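Local atomic coordinates of malate dehydrogenase (Aeropyrum pernix, PDB entry 2D4A), a protein that catalyses the reversible oxidation of (S)-malate to oxaloacetate, using either NAD or NADP as the electron acceptor. Residues 17-23 against 230-234; 126-130 against 304-308; 178-182 against 278-284. All coordinates share one frame. Residue numbers count along the deposited sequence, not the author numbering.

Contact 1 of 3, residues 17-23 against 230-234; sequences MLMMRGY and VLTVE
A buried carboxylate is tolerated where its oxygens find partners, as that of E234 does between residues 17-23 and helix 230-234. The helix axes cross at -42°, 10.9 Å apart at closest, the CA of L18 lying 6.4 Å from that of V230. G22 is the first residue to leave helical geometry, with positive phi, and Y23 (chi1 m) reaches back to the second helix. Y23 OH donates a very short hydrogen bond of 2.5 Å to E234 OE1 and accepts one of 2.8 Å from R21 NH1. R21 meets the carboxylate mainly through this phenol; its direct ion pair, NH1 to E234 OE1, is long (3.8 Å). Extended E234 (chi1 and chi2 t) gives OE2 to a salt bridge with R242. Apolar packing accompanies these bonds: M17 CB is 3.7 Å from V230 CG2, Y23 CE2 4.0 Å from V230 CG1, L18 CD2 4.3 Å from V233 CG2; V230 CG1 lies 3.2 Å from R21 NH1. This joins the first helix of the Rossmann-type domain to the C-terminal domain. L18 and V233 rest on I2 of strand 2-5, M19 faces helix 35-50, and L50 of a second subunit packs on R21 and V230.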
ATOM      1  N   MET B  17       7.095   6.630   8.648  1.00 27.33           N
ATOM      2  CA  MET B  17       6.920   5.418   7.861  1.00 27.56           C
ATOM      3  C   MET B  17       5.836   4.494   8.428  1.00 26.44           C
ATOM      4  O   MET B  17       5.114   3.848   7.667  1.00 25.99           O
ATOM      5  CB  MET B  17       8.271   4.701   7.717  1.00 28.59           C
ATOM      6  CG  MET B  17       9.285   5.507   6.902  1.00 29.35           C
ATOM      7  SD  MET B  17      10.868   4.656   6.691  1.00 32.59           S
ATOM      8  CE  MET B  17      11.991   6.032   6.509  1.00 29.43           C
ATOM      9  N   LEU B  18       5.706   4.455   9.754  1.00 25.86           N
ATOM     10  CA  LEU B  18       4.687   3.630  10.414  1.00 25.21           C
ATOM     11  C   LEU B  18       3.291   4.194  10.177  1.00 26.18           C
ATOM     12  O   LEU B  18       2.329   3.447  10.048  1.00 27.96           O
ATOM     13  CB  LEU B  18       4.955   3.540  11.920  1.00 22.49           C
ATOM     14  CG  LEU B  18       5.940   2.444  12.330  1.00 21.40           C
ATOM     15  CD1 LEU B  18       6.256   2.513  13.811  1.00 18.05           C
ATOM     16  CD2 LEU B  18       5.340   1.104  11.952  1.00 20.24           C
ATOM     17  N   MET B  19       3.184   5.516  10.133  1.00 27.12           N
ATOM     18  CA  MET B  19       1.904   6.160   9.882  1.00 28.97           C
ATOM     19  C   MET B  19       1.462   5.807   8.450  1.00 30.40           C
ATOM     20  O   MET B  19       0.282   5.580   8.192  1.00 28.89           O
ATOM     21  CB  MET B  19       2.048   7.679  10.074  1.00 29.08           C
ATOM     22  CG  MET B  19       0.844   8.527   9.654  1.00 29.10           C
ATOM     23  SD  MET B  19       0.717   8.786   7.861  1.00 31.11           S
ATOM     24  CE  MET B  19       1.912  10.099   7.646  1.00 29.86           C
ATOM     25  N   MET B  20       2.419   5.751   7.526  1.00 32.88           N
ATOM     26  CA  MET B  20       2.138   5.404   6.137  1.00 34.91           C
ATOM     27  C   MET B  20       1.449   4.043   6.079  1.00 34.67           C
ATOM     28  O   MET B  20       0.359   3.924   5.544  1.00 36.00           O
ATOM     29  CB  MET B  20       3.441   5.330   5.330  1.00 38.07           C
ATOM     30  CG  MET B  20       4.231   6.633   5.174  1.00 39.93           C
ATOM     31  SD  MET B  20       3.441   7.809   4.075  1.00 44.05           S
ATOM     32  CE  MET B  20       3.311   6.856   2.554  1.00 42.32           C
ATOM     33  N   ARG B  21       2.094   3.026   6.643  1.00 34.81           N
ATOM     34  CA  ARG B  21       1.567   1.663   6.655  1.00 34.12           C
ATOM     35  C   ARG B  21       0.328   1.424   7.539  1.00 34.05           C
ATOM     36  O   ARG B  21      -0.290   0.369   7.444  1.00 35.14           O
ATOM     37  CB  ARG B  21       2.669   0.699   7.094  1.00 33.02           C
ATOM     38  CG  ARG B  21       3.846   0.594   6.137  1.00 31.08           C
ATOM     39  CD  ARG B  21       3.507  -0.310   4.970  1.00 30.91           C
ATOM     40  NE  ARG B  21       4.520  -0.307   3.913  1.00 29.06           N
ATOM     41  CZ  ARG B  21       5.667  -0.976   3.958  1.00 28.63           C
ATOM     42  NH1 ARG B  21       5.970  -1.717   5.018  1.00 26.55           N
ATOM     43  NH2 ARG B  21       6.504  -0.910   2.931  1.00 28.94           N
ATOM     44  N   GLY B  22      -0.019   2.377   8.401  1.00 33.39           N
ATOM     45  CA  GLY B  22      -1.175   2.215   9.265  1.00 31.57           C
ATOM     46  C   GLY B  22      -1.312   0.860   9.947  1.00 32.19           C
ATOM     47  O   GLY B  22      -2.411   0.328  10.045  1.00 33.77           O
ATOM     48  N   TYR B  23      -0.227   0.287  10.445  1.00 32.50           N
ATOM     49  CA  TYR B  23      -0.348  -1.019  11.075  1.00 31.70           C
ATOM     50  C   TYR B  23      -1.054  -0.999  12.416  1.00 31.20           C
ATOM     51  O   TYR B  23      -1.582  -2.017  12.856  1.00 32.80           O
ATOM     52  CB  TYR B  23       1.017  -1.653  11.294  1.00 31.02           C
ATOM     53  CG  TYR B  23       1.832  -1.939  10.060  1.00 31.02           C
ATOM     54  CD1 TYR B  23       1.375  -2.799   9.067  1.00 29.38           C
ATOM     55  CD2 TYR B  23       3.127  -1.438   9.951  1.00 32.18           C
ATOM     56  CE1 TYR B  23       2.200  -3.162   8.006  1.00 30.89           C
ATOM     57  CE2 TYR B  23       3.955  -1.794   8.900  1.00 32.24           C
ATOM     58  CZ  TYR B  23       3.490  -2.659   7.933  1.00 31.40           C
ATOM     59  OH  TYR B  23       4.335  -3.048   6.925  1.00 31.74           O
ATOM     60  N   VAL B 230      10.161  -0.897  10.405  1.00 22.41           N
ATOM     61  CA  VAL B 230       8.886  -1.139   9.725  1.00 22.87           C
ATOM     62  C   VAL B 230       8.718  -2.647   9.454  1.00 23.83           C
ATOM     63  O   VAL B 230       7.664  -3.232   9.735  1.00 24.14           O
ATOM     64  CB  VAL B 230       8.810  -0.332   8.386  1.00 21.34           C
ATOM     65  CG1 VAL B 230       7.535  -0.662   7.612  1.00 20.78           C
ATOM     66  CG2 VAL B 230       8.856   1.147   8.685  1.00 20.89           C
ATOM     67  N   LEU B 231       9.770  -3.267   8.921  1.00 23.08           N
ATOM     68  CA  LEU B 231       9.758  -4.695   8.622  1.00 23.34           C
ATOM     69  C   LEU B 231       9.529  -5.499   9.897  1.00 24.95           C
ATOM     70  O   LEU B 231       8.639  -6.356   9.971  1.00 25.25           O
ATOM     71  CB  LEU B 231      11.079  -5.123   7.979  1.00 21.21           C
ATOM     72  CG  LEU B 231      11.334  -4.677   6.545  1.00 20.59           C
ATOM     73  CD1 LEU B 231      12.586  -5.374   6.041  1.00 18.81           C
ATOM     74  CD2 LEU B 231      10.147  -5.022   5.665  1.00 17.86           C
ATOM     75  N   THR B 232      10.351  -5.219  10.899  1.00 25.23           N
ATOM     76  CA  THR B 232      10.256  -5.883  12.188  1.00 25.04           C
ATOM     77  C   THR B 232       8.823  -5.826  12.708  1.00 25.11           C
ATOM     78  O   THR B 232       8.273  -6.837  13.141  1.00 25.78           O
ATOM     79  CB  THR B 232      11.185  -5.208  13.198  1.00 24.82           C
ATOM     80  OG1 THR B 232      12.527  -5.255  12.696  1.00 27.12           O
ATOM     81  CG2 THR B 232      11.116  -5.910  14.543  1.00 22.29           C
ATOM     82  N   VAL B 233       8.216  -4.644  12.658  1.00 25.46           N
ATOM     83  CA  VAL B 233       6.850  -4.497  13.142  1.00 26.82           C
ATOM     84  C   VAL B 233       5.863  -5.336  12.348  1.00 28.34           C
ATOM     85  O   VAL B 233       4.976  -5.992  12.914  1.00 28.51           O
ATOM     86  CB  VAL B 233       6.371  -3.029  13.105  1.00 26.04           C
ATOM     87  CG1 VAL B 233       4.890  -2.955  13.488  1.00 22.62           C
ATOM     88  CG2 VAL B 233       7.200  -2.202  14.076  1.00 25.21           C
ATOM     89  N   GLU B 234       6.013  -5.326  11.031  1.00 27.47           N
ATOM     90  CA  GLU B 234       5.111  -6.100  10.192  1.00 28.09           C
ATOM     91  C   GLU B 234       5.274  -7.599  10.456  1.00 27.12           C
ATOM     92  O   GLU B 234       4.302  -8.343  10.445  1.00 27.32           O
ATOM     93  CB  GLU B 234       5.390  -5.788   8.727  1.00 30.24           C
ATOM     94  CG  GLU B 234       4.535  -6.559   7.755  1.00 31.21           C
ATOM     95  CD  GLU B 234       4.983  -6.328   6.341  1.00 33.15           C
ATOM     96  OE1 GLU B 234       4.676  -5.248   5.798  1.00 35.10           O
ATOM     97  OE2 GLU B 234       5.660  -7.219   5.778  1.00 33.20           O
TER

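Contact 2 of 3, residues 126-130 against 304-308; sequences MYKKT and PQLRE
K129 reaches end-on to the short helix 304-307, its CE 4.0 Å from L306 O, and brings its ammonium group to the end of the polypeptide. Lysine is well suited to such work, since a flexible apolar stem can carry a charge to two acceptors at once. With chi1 and chi2 both m and the last two torsions t, K129 NZ donates one hydrogen bond of 2.8 Å to Q305 O and another, also 2.8 Å, to E308 OE1, the latter forming a salt bridge. The carboxylate curls back to meet it, E308 having chi1 and chi2 m and a positive phi. In register, the CA of K128 lies 7.1 Å from that of R307, and the CA of K129 8.1 Å from that of L306. This joins the last turn of helix 119-130, which in the Rossmann-type domain leads from strand 111-114 toward strand 137-139, to the C-terminal tail, which has returned from the other domain. Both partners also touch helix 86-106: K129 packs on A100, while L306 points away from K129 and rests on A93 and N94. K128 adds a looser contact, its CB 4.0 Å from E308 CG and its CG 4.2 Å from R307 O; its NZ leads away to a hydrogen bond with Y249 OH, the tyrosine whose ring stacks on Y127.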
ATOM      1  N   MET B 126      20.349  -3.453  27.877  1.00 28.24           N
ATOM      2  CA  MET B 126      18.886  -3.476  27.947  1.00 29.15           C
ATOM      3  C   MET B 126      18.355  -4.855  28.391  1.00 29.30           C
ATOM      4  O   MET B 126      17.388  -4.946  29.148  1.00 28.66           O
ATOM      5  CB  MET B 126      18.302  -3.095  26.579  1.00 28.17           C
ATOM      6  CG  MET B 126      16.780  -3.073  26.520  1.00 29.52           C
ATOM      7  SD  MET B 126      16.059  -1.819  27.575  1.00 27.48           S
ATOM      8  CE  MET B 126      16.224  -0.397  26.512  1.00 25.21           C
ATOM      9  N   TYR B 127      18.998  -5.914  27.906  1.00 29.47           N
ATOM     10  CA  TYR B 127      18.627  -7.283  28.242  1.00 30.40           C
ATOM     11  C   TYR B 127      18.828  -7.565  29.728  1.00 32.05           C
ATOM     12  O   TYR B 127      17.978  -8.163  30.383  1.00 31.81           O
ATOM     13  CB  TYR B 127      19.473  -8.268  27.436  1.00 29.54           C
ATOM     14  CG  TYR B 127      19.385  -9.684  27.956  1.00 30.35           C
ATOM     15  CD1 TYR B 127      18.217 -10.430  27.805  1.00 30.60           C
ATOM     16  CD2 TYR B 127      20.448 -10.262  28.653  1.00 31.27           C
ATOM     17  CE1 TYR B 127      18.102 -11.713  28.338  1.00 29.60           C
ATOM     18  CE2 TYR B 127      20.342 -11.548  29.191  1.00 31.12           C
ATOM     19  CZ  TYR B 127      19.168 -12.261  29.029  1.00 29.35           C
ATOM     20  OH  TYR B 127      19.054 -13.514  29.567  1.00 29.51           O
ATOM     21  N   LYS B 128      19.968  -7.130  30.251  1.00 34.20           N
ATOM     22  CA  LYS B 128      20.307  -7.329  31.650  1.00 34.58           C
ATOM     23  C   LYS B 128      19.454  -6.497  32.593  1.00 35.94           C
ATOM     24  O   LYS B 128      19.029  -6.978  33.643  1.00 36.36           O
ATOM     25  CB  LYS B 128      21.770  -6.970  31.894  1.00 33.64           C
ATOM     26  CG  LYS B 128      22.773  -7.885  31.248  1.00 33.81           C
ATOM     27  CD  LYS B 128      22.746  -9.254  31.876  1.00 36.61           C
ATOM     28  CE  LYS B 128      23.929 -10.073  31.394  1.00 39.40           C
ATOM     29  NZ  LYS B 128      23.843 -11.499  31.817  1.00 41.58           N
ATOM     30  N   LYS B 129      19.199  -5.248  32.214  1.00 36.68           N
ATOM     31  CA  LYS B 129      18.435  -4.327  33.053  1.00 36.86           C
ATOM     32  C   LYS B 129      16.933  -4.524  33.110  1.00 37.64           C
ATOM     33  O   LYS B 129      16.315  -4.223  34.126  1.00 38.21           O
ATOM     34  CB  LYS B 129      18.722  -2.880  32.634  1.00 37.40           C
ATOM     35  CG  LYS B 129      20.140  -2.415  32.899  1.00 36.53           C
ATOM     36  CD  LYS B 129      20.487  -2.548  34.373  1.00 38.71           C
ATOM     37  CE  LYS B 129      21.921  -2.116  34.664  1.00 39.77           C
ATOM     38  NZ  LYS B 129      22.258  -2.309  36.106  1.00 39.01           N
ATOM     39  N   THR B 130      16.339  -5.015  32.026  1.00 38.17           N
ATOM     40  CA  THR B 130      14.894  -5.214  31.993  1.00 36.85           C
ATOM     41  C   THR B 130      14.459  -6.474  32.720  1.00 36.46           C
ATOM     42  O   THR B 130      13.408  -6.493  33.352  1.00 37.22           O
ATOM     43  CB  THR B 130      14.346  -5.300  30.546  1.00 35.98           C
ATOM     44  OG1 THR B 130      14.960  -6.401  29.867  1.00 36.71           O
ATOM     45  CG2 THR B 130      14.612  -4.015  29.786  1.00 36.18           C
ATOM     46  N   PRO B 304      30.745  -1.546  35.454  1.00 49.72           N
ATOM     47  CA  PRO B 304      30.025  -2.695  36.026  1.00 51.23           C
ATOM     48  C   PRO B 304      28.571  -2.374  36.358  1.00 52.90           C
ATOM     49  O   PRO B 304      27.710  -3.250  36.342  1.00 52.33           O
ATOM     50  CB  PRO B 304      30.845  -3.033  37.266  1.00 51.17           C
ATOM     51  CG  PRO B 304      32.236  -2.637  36.859  1.00 51.83           C
ATOM     52  CD  PRO B 304      31.993  -1.294  36.194  1.00 50.79           C
ATOM     53  N   GLN B 305      28.314  -1.106  36.657  1.00 55.30           N
ATOM     54  CA  GLN B 305      26.977  -0.633  36.987  1.00 56.68           C
ATOM     55  C   GLN B 305      26.025  -0.849  35.819  1.00 57.03           C
ATOM     56  O   GLN B 305      24.901  -1.310  35.998  1.00 57.18           O
ATOM     57  CB  GLN B 305      27.018   0.861  37.294  1.00 57.76           C
ATOM     58  CG  GLN B 305      28.120   1.276  38.239  1.00 60.85           C
ATOM     59  CD  GLN B 305      28.534   2.719  38.027  1.00 64.42           C
ATOM     60  OE1 GLN B 305      27.700   3.627  38.047  1.00 66.25           O
ATOM     61  NE2 GLN B 305      29.830   2.938  37.821  1.00 65.59           N
ATOM     62  N   LEU B 306      26.489  -0.516  34.618  1.00 58.20           N
ATOM     63  CA  LEU B 306      25.662  -0.623  33.424  1.00 59.33           C
ATOM     64  C   LEU B 306      25.643  -1.994  32.764  1.00 60.34           C
ATOM     65  O   LEU B 306      24.798  -2.255  31.912  1.00 61.67           O
ATOM     66  CB  LEU B 306      26.089   0.444  32.413  1.00 58.58           C
ATOM     67  CG  LEU B 306      26.051   1.883  32.951  1.00 58.36           C
ATOM     68  CD1 LEU B 306      26.548   2.847  31.891  1.00 58.00           C
ATOM     69  CD2 LEU B 306      24.633   2.244  33.374  1.00 57.37           C
ATOM     70  N   ARG B 307      26.561  -2.872  33.149  1.00 61.70           N
ATOM     71  CA  ARG B 307      26.584  -4.202  32.560  1.00 63.33           C
ATOM     72  C   ARG B 307      26.375  -5.292  33.606  1.00 65.10           C
ATOM     73  O   ARG B 307      26.112  -6.442  33.252  1.00 65.79           O
ATOM     74  CB  ARG B 307      27.903  -4.439  31.811  1.00 62.85           C
ATOM     75  CG  ARG B 307      29.137  -4.567  32.692  1.00 62.71           C
ATOM     76  CD  ARG B 307      30.357  -4.898  31.847  1.00 64.66           C
ATOM     77  NE  ARG B 307      31.437  -5.475  32.643  1.00 66.80           N
ATOM     78  CZ  ARG B 307      32.375  -4.775  33.274  1.00 67.54           C
ATOM     79  NH1 ARG B 307      32.382  -3.454  33.204  1.00 67.65           N
ATOM     80  NH2 ARG B 307      33.302  -5.397  33.988  1.00 68.94           N
ATOM     81  N   GLU B 308      26.494  -4.920  34.885  1.00 66.77           N
ATOM     82  CA  GLU B 308      26.336  -5.832  36.027  1.00 67.14           C
ATOM     83  C   GLU B 308      27.681  -6.339  36.525  1.00 67.90           C
ATOM     84  O   GLU B 308      28.707  -6.132  35.874  1.00 68.65           O
ATOM     85  CB  GLU B 308      25.452  -7.025  35.667  1.00 66.25           C
ATOM     86  CG  GLU B 308      24.080  -6.635  35.172  1.00 66.29           C
ATOM     87  CD  GLU B 308      23.402  -5.650  36.085  1.00 65.99           C
ATOM     88  OE1 GLU B 308      23.926  -4.528  36.251  1.00 64.37           O
ATOM     89  OE2 GLU B 308      22.346  -6.004  36.646  1.00 68.20           O
TER

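Contact 3 of 3, residues 178-182 against 278-284; sequences PVPRL and LPLTEDE
One glutamate serves two purposes here: E284 closes a capping box at the start of its own helix and pairs with R181 across the contact. The CA of V179 lies 7.6 Å from that of E284. OG1 of the N-cap T281 accepts a weak 3.4 Å bond from E284 N, while T281 N returns a weak 3.3 Å bond to E284 OE1. The same carboxylate meets the guanidinium edge in a salt bridge, R181 NE donating to E284 OE2 at 3.3 Å and R181 NH2 weakly to E284 OE1 at 3.5 Å. From the short 3-10 turn 180-181, R181 extends with chi1 and chi2 t and chi3 p; T281 CG2 lies over one guanidinium face, 3.5 Å from R181 NE, and R181 NH2 is 2.6 Å from P279 O. L182 CD1 packs on L278 CB at 4.3 Å, and V179 and L278 rest on strand 164-169. Such a shared carboxylate fastens a helix N-terminal capping box to a neighbouring loop within the C-terminal LDH/MDH domain.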
ATOM      1  N   PRO B 178      30.109 -10.812   5.709  1.00 36.86           N
ATOM      2  CA  PRO B 178      29.159 -11.424   4.783  1.00 37.75           C
ATOM      3  C   PRO B 178      29.594 -12.852   4.526  1.00 37.83           C
ATOM      4  O   PRO B 178      30.733 -13.212   4.811  1.00 39.26           O
ATOM      5  CB  PRO B 178      29.342 -10.592   3.540  1.00 39.65           C
ATOM      6  CG  PRO B 178      30.850 -10.507   3.515  1.00 39.87           C
ATOM      7  CD  PRO B 178      31.143 -10.087   4.952  1.00 38.00           C
ATOM      8  N   VAL B 179      28.704 -13.657   3.962  1.00 37.24           N
ATOM      9  CA  VAL B 179      29.037 -15.042   3.665  1.00 36.64           C
ATOM     10  C   VAL B 179      28.786 -15.290   2.172  1.00 37.52           C
ATOM     11  O   VAL B 179      27.806 -15.937   1.792  1.00 38.61           O
ATOM     12  CB  VAL B 179      28.188 -15.989   4.537  1.00 35.38           C
ATOM     13  CG1 VAL B 179      28.646 -17.424   4.375  1.00 32.87           C
ATOM     14  CG2 VAL B 179      28.291 -15.563   5.990  1.00 35.67           C
ATOM     15  N   PRO B 180      29.681 -14.772   1.306  1.00 36.83           N
ATOM     16  CA  PRO B 180      29.571 -14.920  -0.151  1.00 37.11           C
ATOM     17  C   PRO B 180      29.274 -16.349  -0.616  1.00 37.83           C
ATOM     18  O   PRO B 180      28.581 -16.561  -1.609  1.00 38.70           O
ATOM     19  CB  PRO B 180      30.923 -14.415  -0.650  1.00 35.92           C
ATOM     20  CG  PRO B 180      31.284 -13.386   0.359  1.00 34.66           C
ATOM     21  CD  PRO B 180      30.929 -14.068   1.657  1.00 35.16           C
ATOM     22  N   ARG B 181      29.810 -17.322   0.108  1.00 37.62           N
ATOM     23  CA  ARG B 181      29.595 -18.720  -0.221  1.00 37.10           C
ATOM     24  C   ARG B 181      28.101 -19.017  -0.158  1.00 37.04           C
ATOM     25  O   ARG B 181      27.591 -19.870  -0.880  1.00 37.71           O
ATOM     26  CB  ARG B 181      30.335 -19.600   0.784  1.00 37.97           C
ATOM     27  CG  ARG B 181      30.257 -21.096   0.530  1.00 38.08           C
ATOM     28  CD  ARG B 181      31.158 -21.815   1.512  1.00 37.90           C
ATOM     29  NE  ARG B 181      30.590 -21.810   2.854  1.00 38.93           N
ATOM     30  CZ  ARG B 181      29.669 -22.672   3.264  1.00 39.88           C
ATOM     31  NH1 ARG B 181      29.224 -23.609   2.435  1.00 39.96           N
ATOM     32  NH2 ARG B 181      29.190 -22.592   4.496  1.00 38.89           N
ATOM     33  N   LEU B 182      27.392 -18.301   0.701  1.00 35.54           N
ATOM     34  CA  LEU B 182      25.972 -18.546   0.842  1.00 36.02           C
ATOM     35  C   LEU B 182      25.092 -17.438   0.287  1.00 35.78           C
ATOM     36  O   LEU B 182      23.898 -17.372   0.598  1.00 35.36           O
ATOM     37  CB  LEU B 182      25.636 -18.776   2.314  1.00 36.29           C
ATOM     38  CG  LEU B 182      26.327 -19.934   3.043  1.00 35.15           C
ATOM     39  CD1 LEU B 182      25.962 -19.843   4.515  1.00 35.58           C
ATOM     40  CD2 LEU B 182      25.906 -21.281   2.467  1.00 33.36           C
ATOM     41  N   LEU B 278      23.872 -21.142  10.700  1.00 31.80           N
ATOM     42  CA  LEU B 278      24.329 -21.404   9.338  1.00 32.20           C
ATOM     43  C   LEU B 278      25.538 -22.348   9.304  1.00 31.72           C
ATOM     44  O   LEU B 278      26.415 -22.274  10.165  1.00 30.58           O
ATOM     45  CB  LEU B 278      24.703 -20.092   8.642  1.00 33.02           C
ATOM     46  CG  LEU B 278      23.734 -18.904   8.622  1.00 34.49           C
ATOM     47  CD1 LEU B 278      24.466 -17.700   8.046  1.00 35.12           C
ATOM     48  CD2 LEU B 278      22.493 -19.213   7.811  1.00 33.81           C
ATOM     49  N   PRO B 279      25.590 -23.259   8.313  1.00 32.07           N
ATOM     50  CA  PRO B 279      26.722 -24.192   8.206  1.00 31.81           C
ATOM     51  C   PRO B 279      27.953 -23.376   7.817  1.00 32.21           C
ATOM     52  O   PRO B 279      27.995 -22.775   6.747  1.00 31.42           O
ATOM     53  CB  PRO B 279      26.266 -25.165   7.120  1.00 31.03           C
ATOM     54  CG  PRO B 279      25.382 -24.307   6.255  1.00 31.67           C
ATOM     55  CD  PRO B 279      24.585 -23.525   7.268  1.00 31.55           C
ATOM     56  N   LEU B 280      28.943 -23.362   8.704  1.00 33.77           N
ATOM     57  CA  LEU B 280      30.155 -22.570   8.527  1.00 35.23           C
ATOM     58  C   LEU B 280      31.475 -23.310   8.318  1.00 37.41           C
ATOM     59  O   LEU B 280      31.720 -24.383   8.882  1.00 39.02           O
ATOM     60  CB  LEU B 280      30.300 -21.640   9.739  1.00 34.39           C
ATOM     61  CG  LEU B 280      29.731 -20.215   9.767  1.00 34.83           C
ATOM     62  CD1 LEU B 280      28.525 -20.063   8.844  1.00 34.01           C
ATOM     63  CD2 LEU B 280      29.382 -19.878  11.208  1.00 31.98           C
ATOM     64  N   THR B 281      32.348 -22.699   7.528  1.00 38.86           N
ATOM     65  CA  THR B 281      33.656 -23.277   7.261  1.00 40.13           C
ATOM     66  C   THR B 281      34.640 -22.792   8.320  1.00 41.46           C
ATOM     67  O   THR B 281      34.311 -21.923   9.126  1.00 41.02           O
ATOM     68  CB  THR B 281      34.177 -22.847   5.886  1.00 40.01           C
ATOM     69  OG1 THR B 281      34.431 -21.436   5.898  1.00 41.46           O
ATOM     70  CG2 THR B 281      33.157 -23.167   4.811  1.00 38.14           C
ATOM     71  N   GLU B 282      35.841 -23.361   8.312  1.00 43.22           N
ATOM     72  CA  GLU B 282      36.875 -22.984   9.267  1.00 43.61           C
ATOM     73  C   GLU B 282      37.089 -21.481   9.289  1.00 42.38           C
ATOM     74  O   GLU B 282      37.104 -20.862  10.346  1.00 41.32           O
ATOM     75  CB  GLU B 282      38.204 -23.666   8.920  1.00 45.97           C
ATOM     76  CG  GLU B 282      38.689 -23.419   7.483  1.00 50.29           C
ATOM     77  CD  GLU B 282      40.111 -22.859   7.417  1.00 54.36           C
ATOM     78  OE1 GLU B 282      40.361 -21.767   7.994  1.00 54.07           O
ATOM     79  OE2 GLU B 282      40.980 -23.506   6.778  1.00 55.71           O
ATOM     80  N   ASP B 283      37.041 -20.824   8.111  1.00 34.46           N
ATOM     81  CA  ASP B 283      37.325 -19.407   7.911  1.00 35.11           C
ATOM     82  C   ASP B 283      36.238 -18.530   8.448  1.00 34.08           C
ATOM     83  O   ASP B 283      36.502 -17.592   9.202  1.00 33.58           O
ATOM     84  CB  ASP B 283      37.522 -19.114   6.425  1.00 38.64           C
ATOM     85  CG  ASP B 283      38.285 -20.207   5.727  1.00 43.61           C
ATOM     86  OD1 ASP B 283      37.642 -21.170   5.223  1.00 43.99           O
ATOM     87  OD2 ASP B 283      39.538 -20.102   5.709  1.00 46.07           O
ATOM     88  N   GLU B 284      35.121 -18.969   8.074  1.00 41.66           N
ATOM     89  CA  GLU B 284      33.917 -18.253   8.476  1.00 40.40           C
ATOM     90  C   GLU B 284      33.700 -18.350   9.982  1.00 40.48           C
ATOM     91  O   GLU B 284      33.182 -17.427  10.612  1.00 40.91           O
ATOM     92  CB  GLU B 284      32.724 -18.818   7.712  1.00 40.19           C
ATOM     93  CG  GLU B 284      32.755 -18.405   6.257  1.00 40.13           C
ATOM     94  CD  GLU B 284      31.889 -19.264   5.376  1.00 40.18           C
ATOM     95  OE1 GLU B 284      31.094 -20.058   5.915  1.00 40.93           O
ATOM     96  OE2 GLU B 284      32.003 -19.138   4.136  1.00 41.85           O
TER

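How the contacts relate
Contacts distant in sequence can bind a two-domain chain at separate places. From the N terminus, 17-23 comes first, then 126-130, both in the dinucleotide-binding domain. The chain enters the C-terminal domain and passes 178-182 before reaching 230-234, which closes contact 1 across the domain boundary. Segment 278-284 next closes contact 3 wholly within the C-terminal domain, and helix 282-300 leads on to 304-308, where contact 2 returns the tail to the first domain. Contact 3 is nested inside contact 2, whereas contact 1 crosses both. None touches another: their centres lie about 30 to 32 Å apart, with nearest atoms about 14 to 21 Å apart.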